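PDB 6IK4: elastinolytic metalloprotease from Pseudoalteromonas sp. CF6-2, which probably acts as a zinc-dependent M23-family endopeptidase, its single chain here being the portion of a longer protein that holds the zinc site. Local coordinates for residues A51-I65 with H69-L83. Numbering follows the deposited sequence. Where two conformers were deposited one is given.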
# COMPACT_ATOMS: atom_id res chain seq x y z
N ALA A 51 -3.92 7.60 -4.62
CA ALA A 51 -3.15 6.88 -5.63
C ALA A 51 -1.67 7.23 -5.52
O ALA A 51 -1.30 8.41 -5.53
CB ALA A 51 -3.67 7.20 -7.04
N ALA A 52 -0.83 6.19 -5.42
CA ALA A 52 0.62 6.36 -5.31
C ALA A 52 1.25 6.91 -6.59
O ALA A 52 2.40 7.36 -6.55
CB ALA A 52 1.29 5.03 -4.95
N HIS A 53 0.51 6.87 -7.70
CA HIS A 53 0.97 7.29 -9.02
C HIS A 53 -0.25 7.32 -9.93
O HIS A 53 -1.35 6.92 -9.53
CB HIS A 53 2.02 6.33 -9.58
CG HIS A 53 1.52 4.92 -9.67
ND1 HIS A 53 0.76 4.47 -10.74
CD2 HIS A 53 1.59 3.89 -8.80
CE1 HIS A 53 0.42 3.21 -10.52
NE2 HIS A 53 0.91 2.84 -9.35
N GLY A 54 -0.06 7.78 -11.17
CA GLY A 54 -1.15 7.81 -12.14
C GLY A 54 -1.28 6.53 -12.94
O GLY A 54 -0.38 5.69 -12.97
N GLY A 55 -2.44 6.35 -13.56
CA GLY A 55 -2.65 5.20 -14.41
C GLY A 55 -4.13 4.87 -14.59
O GLY A 55 -5.01 5.66 -14.26
N VAL A 56 -4.36 3.67 -15.13
CA VAL A 56 -5.69 3.17 -15.46
C VAL A 56 -6.18 2.26 -14.35
O VAL A 56 -5.41 1.44 -13.82
CB VAL A 56 -5.67 2.42 -16.81
CG1 VAL A 56 -7.08 2.00 -17.21
CG2 VAL A 56 -5.07 3.32 -17.89
N ILE A 57 -7.46 2.39 -14.00
CA ILE A 57 -8.06 1.67 -12.89
C ILE A 57 -8.52 0.29 -13.33
O ILE A 57 -9.11 0.13 -14.41
CB ILE A 57 -9.25 2.46 -12.32
CG1 ILE A 57 -8.78 3.75 -11.65
CG2 ILE A 57 -10.12 1.59 -11.40
CD1 ILE A 57 -8.08 3.52 -10.31
N THR A 58 -8.27 -0.71 -12.49
CA THR A 58 -9.00 -1.98 -12.52
C THR A 58 -9.67 -2.14 -11.17
O THR A 58 -9.00 -2.06 -10.13
CB THR A 58 -8.07 -3.16 -12.79
OG1 THR A 58 -7.33 -2.94 -14.00
CG2 THR A 58 -8.88 -4.46 -12.93
N ARG A 59 -11.00 -2.33 -11.16
CA ARG A 59 -11.76 -2.53 -9.92
C ARG A 59 -12.17 -3.99 -9.86
O ARG A 59 -13.02 -4.44 -10.64
CB ARG A 59 -12.99 -1.62 -9.85
CG ARG A 59 -13.88 -1.87 -8.62
CD ARG A 59 -15.22 -1.13 -8.73
NE ARG A 59 -16.16 -1.48 -7.66
CZ ARG A 59 -16.87 -2.61 -7.61
NH1 ARG A 59 -16.75 -3.51 -8.57
NH2 ARG A 59 -17.70 -2.84 -6.60
N PHE A 60 -11.57 -4.75 -8.94
CA PHE A 60 -11.84 -6.18 -8.88
C PHE A 60 -13.09 -6.48 -8.07
O PHE A 60 -13.76 -7.49 -8.33
CB PHE A 60 -10.64 -6.93 -8.30
CG PHE A 60 -9.42 -6.88 -9.18
CD1 PHE A 60 -9.34 -7.68 -10.31
CD2 PHE A 60 -8.35 -6.05 -8.88
CE1 PHE A 60 -8.22 -7.64 -11.13
CE2 PHE A 60 -7.23 -6.02 -9.69
CZ PHE A 60 -7.17 -6.82 -10.82
N SER A 61 -13.42 -5.63 -7.11
CA SER A 61 -14.52 -5.86 -6.18
C SER A 61 -14.71 -4.56 -5.43
O SER A 61 -14.00 -3.58 -5.67
CB SER A 61 -14.22 -7.01 -5.22
OG SER A 61 -13.17 -6.63 -4.34
N SER A 62 -15.66 -4.55 -4.49
CA SER A 62 -15.86 -3.33 -3.72
C SER A 62 -14.71 -3.04 -2.75
O SER A 62 -14.69 -1.96 -2.16
CB SER A 62 -17.18 -3.40 -2.95
OG SER A 62 -17.05 -4.27 -1.84
N CYS A 63 -13.78 -3.98 -2.56
CA CYS A 63 -12.71 -3.78 -1.58
C CYS A 63 -11.32 -3.92 -2.19
O CYS A 63 -10.34 -4.08 -1.46
CB CYS A 63 -12.88 -4.75 -0.40
SG CYS A 63 -12.63 -6.51 -0.76
N ASN A 64 -11.21 -3.83 -3.52
CA ASN A 64 -9.97 -4.22 -4.19
C ASN A 64 -9.85 -3.46 -5.50
O ASN A 64 -10.64 -3.69 -6.43
CB ASN A 64 -9.94 -5.73 -4.41
CG ASN A 64 -8.64 -6.22 -4.99
OD1 ASN A 64 -7.64 -5.50 -5.02
ND2 ASN A 64 -8.62 -7.48 -5.43
N ILE A 65 -8.87 -2.56 -5.59
CA ILE A 65 -8.72 -1.69 -6.75
C ILE A 65 -7.24 -1.58 -7.09
O ILE A 65 -6.38 -1.70 -6.22
CB ILE A 65 -9.35 -0.30 -6.49
CG1 ILE A 65 -9.54 0.48 -7.79
CG2 ILE A 65 -8.51 0.50 -5.50
CD1 ILE A 65 -10.26 1.79 -7.60
N HIS A 69 0.15 1.86 -14.26
CA HIS A 69 0.92 2.92 -14.88
C HIS A 69 1.23 2.57 -16.34
O HIS A 69 1.25 1.40 -16.73
CB HIS A 69 2.22 3.14 -14.10
CG HIS A 69 3.01 4.34 -14.54
ND1 HIS A 69 4.17 4.24 -15.27
CD2 HIS A 69 2.81 5.66 -14.34
CE1 HIS A 69 4.66 5.44 -15.50
NE2 HIS A 69 3.85 6.33 -14.95
N SER A 70 1.47 3.60 -17.14
CA SER A 70 1.81 3.39 -18.55
C SER A 70 3.02 2.47 -18.73
O SER A 70 3.17 1.87 -19.81
CB SER A 70 2.07 4.75 -19.20
OG SER A 70 3.14 5.41 -18.54
N SER A 71 3.88 2.35 -17.72
CA SER A 71 5.05 1.47 -17.78
C SER A 71 4.72 0.00 -17.55
O SER A 71 5.61 -0.85 -17.71
CB SER A 71 6.07 1.90 -16.73
OG SER A 71 5.47 1.73 -15.45
N GLY A 72 3.50 -0.32 -17.13
CA GLY A 72 3.17 -1.68 -16.74
C GLY A 72 3.44 -2.02 -15.29
O GLY A 72 3.08 -3.12 -14.85
N PHE A 73 4.09 -1.13 -14.54
CA PHE A 73 4.04 -1.23 -13.08
C PHE A 73 2.67 -0.81 -12.59
O PHE A 73 2.00 0.02 -13.20
CB PHE A 73 5.11 -0.35 -12.44
CG PHE A 73 6.48 -0.91 -12.55
CD1 PHE A 73 6.92 -1.89 -11.66
CD2 PHE A 73 7.32 -0.51 -13.58
CE1 PHE A 73 8.19 -2.44 -11.78
CE2 PHE A 73 8.60 -1.05 -13.70
CZ PHE A 73 9.02 -2.02 -12.79
N ALA A 74 2.27 -1.36 -11.44
CA ALA A 74 0.95 -1.09 -10.92
C ALA A 74 1.00 -1.20 -9.41
O ALA A 74 1.84 -1.93 -8.85
CB ALA A 74 -0.11 -2.07 -11.47
N THR A 75 0.12 -0.47 -8.75
CA THR A 75 -0.07 -0.65 -7.31
C THR A 75 -1.49 -1.14 -7.06
O THR A 75 -2.44 -0.67 -7.69
CB THR A 75 0.22 0.64 -6.54
OG1 THR A 75 -0.48 1.75 -7.14
CG2 THR A 75 1.73 0.93 -6.56
N ASN A 76 -1.61 -2.10 -6.16
CA ASN A 76 -2.89 -2.69 -5.81
C ASN A 76 -3.21 -2.30 -4.37
O ASN A 76 -2.31 -2.21 -3.54
CB ASN A 76 -2.84 -4.20 -5.98
CG ASN A 76 -4.22 -4.82 -6.13
OD1 ASN A 76 -4.72 -4.95 -7.25
ND2 ASN A 76 -4.84 -5.18 -5.01
N TYR A 77 -4.50 -2.04 -4.10
CA TYR A 77 -4.98 -1.55 -2.82
C TYR A 77 -6.11 -2.47 -2.37
O TYR A 77 -7.17 -2.47 -2.99
CB TYR A 77 -5.49 -0.10 -2.93
CG TYR A 77 -4.47 0.84 -3.55
CD1 TYR A 77 -4.24 0.84 -4.94
CD2 TYR A 77 -3.73 1.71 -2.76
CE1 TYR A 77 -3.29 1.69 -5.51
CE2 TYR A 77 -2.79 2.57 -3.33
CZ TYR A 77 -2.56 2.54 -4.69
OH TYR A 77 -1.61 3.39 -5.25
N TYR A 78 -5.90 -3.20 -1.28
CA TYR A 78 -6.87 -4.17 -0.79
C TYR A 78 -7.30 -3.81 0.63
O TYR A 78 -6.62 -3.06 1.33
CB TYR A 78 -6.30 -5.61 -0.87
CG TYR A 78 -7.32 -6.68 -0.54
CD1 TYR A 78 -8.43 -6.88 -1.35
CD2 TYR A 78 -7.20 -7.47 0.60
CE1 TYR A 78 -9.39 -7.85 -1.04
CE2 TYR A 78 -8.15 -8.44 0.91
CZ TYR A 78 -9.24 -8.61 0.09
OH TYR A 78 -10.20 -9.58 0.40
N HIS A 79 -8.47 -4.34 1.03
CA HIS A 79 -9.19 -3.96 2.26
C HIS A 79 -9.84 -2.58 2.15
O HIS A 79 -9.89 -1.84 3.13
CB HIS A 79 -8.30 -4.00 3.51
CG HIS A 79 -7.57 -5.28 3.73
ND1 HIS A 79 -8.20 -6.51 3.75
CD2 HIS A 79 -6.26 -5.52 3.98
CE1 HIS A 79 -7.30 -7.45 3.99
NE2 HIS A 79 -6.12 -6.88 4.13
N MET A 80 -10.39 -2.25 0.98
CA MET A 80 -10.89 -0.91 0.69
C MET A 80 -12.40 -0.83 0.87
O MET A 80 -13.11 -1.83 0.92
CB MET A 80 -10.53 -0.50 -0.75
CG MET A 80 -9.03 -0.47 -1.05
SD MET A 80 -8.22 0.81 -0.08
CE MET A 80 -8.87 2.31 -0.81
N SER A 81 -12.89 0.41 0.92
CA SER A 81 -14.32 0.71 0.88
C SER A 81 -14.52 2.04 0.16
O SER A 81 -13.57 2.77 -0.11
CB SER A 81 -14.92 0.75 2.29
OG SER A 81 -14.52 1.92 2.98
N ASN A 82 -15.78 2.34 -0.15
CA ASN A 82 -16.15 3.61 -0.77
C ASN A 82 -15.31 3.90 -2.01
O ASN A 82 -14.83 5.02 -2.21
CB ASN A 82 -16.01 4.78 0.21
CG ASN A 82 -16.81 4.57 1.48
OD1 ASN A 82 -16.28 4.11 2.50
ND2 ASN A 82 -18.10 4.90 1.43
N LEU A 83 -15.11 2.88 -2.84
CA LEU A 83 -14.26 3.04 -4.02
C LEU A 83 -14.89 4.05 -4.98
O LEU A 83 -16.10 4.09 -5.15
CB LEU A 83 -14.05 1.70 -4.72
CG LEU A 83 -13.15 0.68 -4.01
CD1 LEU A 83 -12.98 -0.57 -4.85
CD2 LEU A 83 -11.78 1.30 -3.66
O HOH W 1 -16.24 0.13 -2.64
O HOH W 2 -5.93 -7.77 -6.91
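Strands 64-68 and 73-81 form an antiparallel beta hairpin in the M23 peptidase fold, and its far end carries His-79, a predicted active-site residue close to the zinc ligand His-120. Ile-65 and Tyr-77 are the hydrogen-bonded pair here: Tyr-77 N reaches Ile-65 O at 2.9 Å, almost head-on to the carbonyl, and Ile-65 N returns a bond to Tyr-77 O. Their side chains share one face of the sheet, where Ile-65 CG2 meets Tyr-77 CB and packs 3.8 Å from Leu-83 CD2. On the other face, Asn-76 ND2 donates to Asn-64 OD1 at 2.8 Å, in the carbonyl plane, with the two amides turned 70° apart; water 2 links Asn-64 ND2 to Asn-76 OD1, so the amides are joined twice. Asn-64 CB lies at the edge of the Tyr-78 ring, while Cys-63 SG, in disulfide with Cys-109, approaches that ring obliquely, 3.5 Å from CE1. Beyond the pairing, Met-80 N bonds Cys-63 O. With CG anti to its carbonyl carbon (chi1 -53°), the Tyr-77 side chain reaches across to loop 51-54, where its OH accepts a nearly straight bond from Ala-52 N (2.9 Å). The same OH lies 2.7 Å from Thr-75 OG1 in a second hydrogen bond. His-53 adds a weak, bent bond from NE2 to that OG1, while its ND1 donates to Gly-54 O in the ring plane, which fixes the ring's rotation. Replacing His-53 with an alanine is likely to leave Thr-75 OG1 without this weak donor and to open a gap between Thr-75 and His-69 CB. The two hydroxyls, on buried residues, thus each have a partner in the other as well as one in loop 51-54, and those outer bonds join the loop to the strand that leads to His-79.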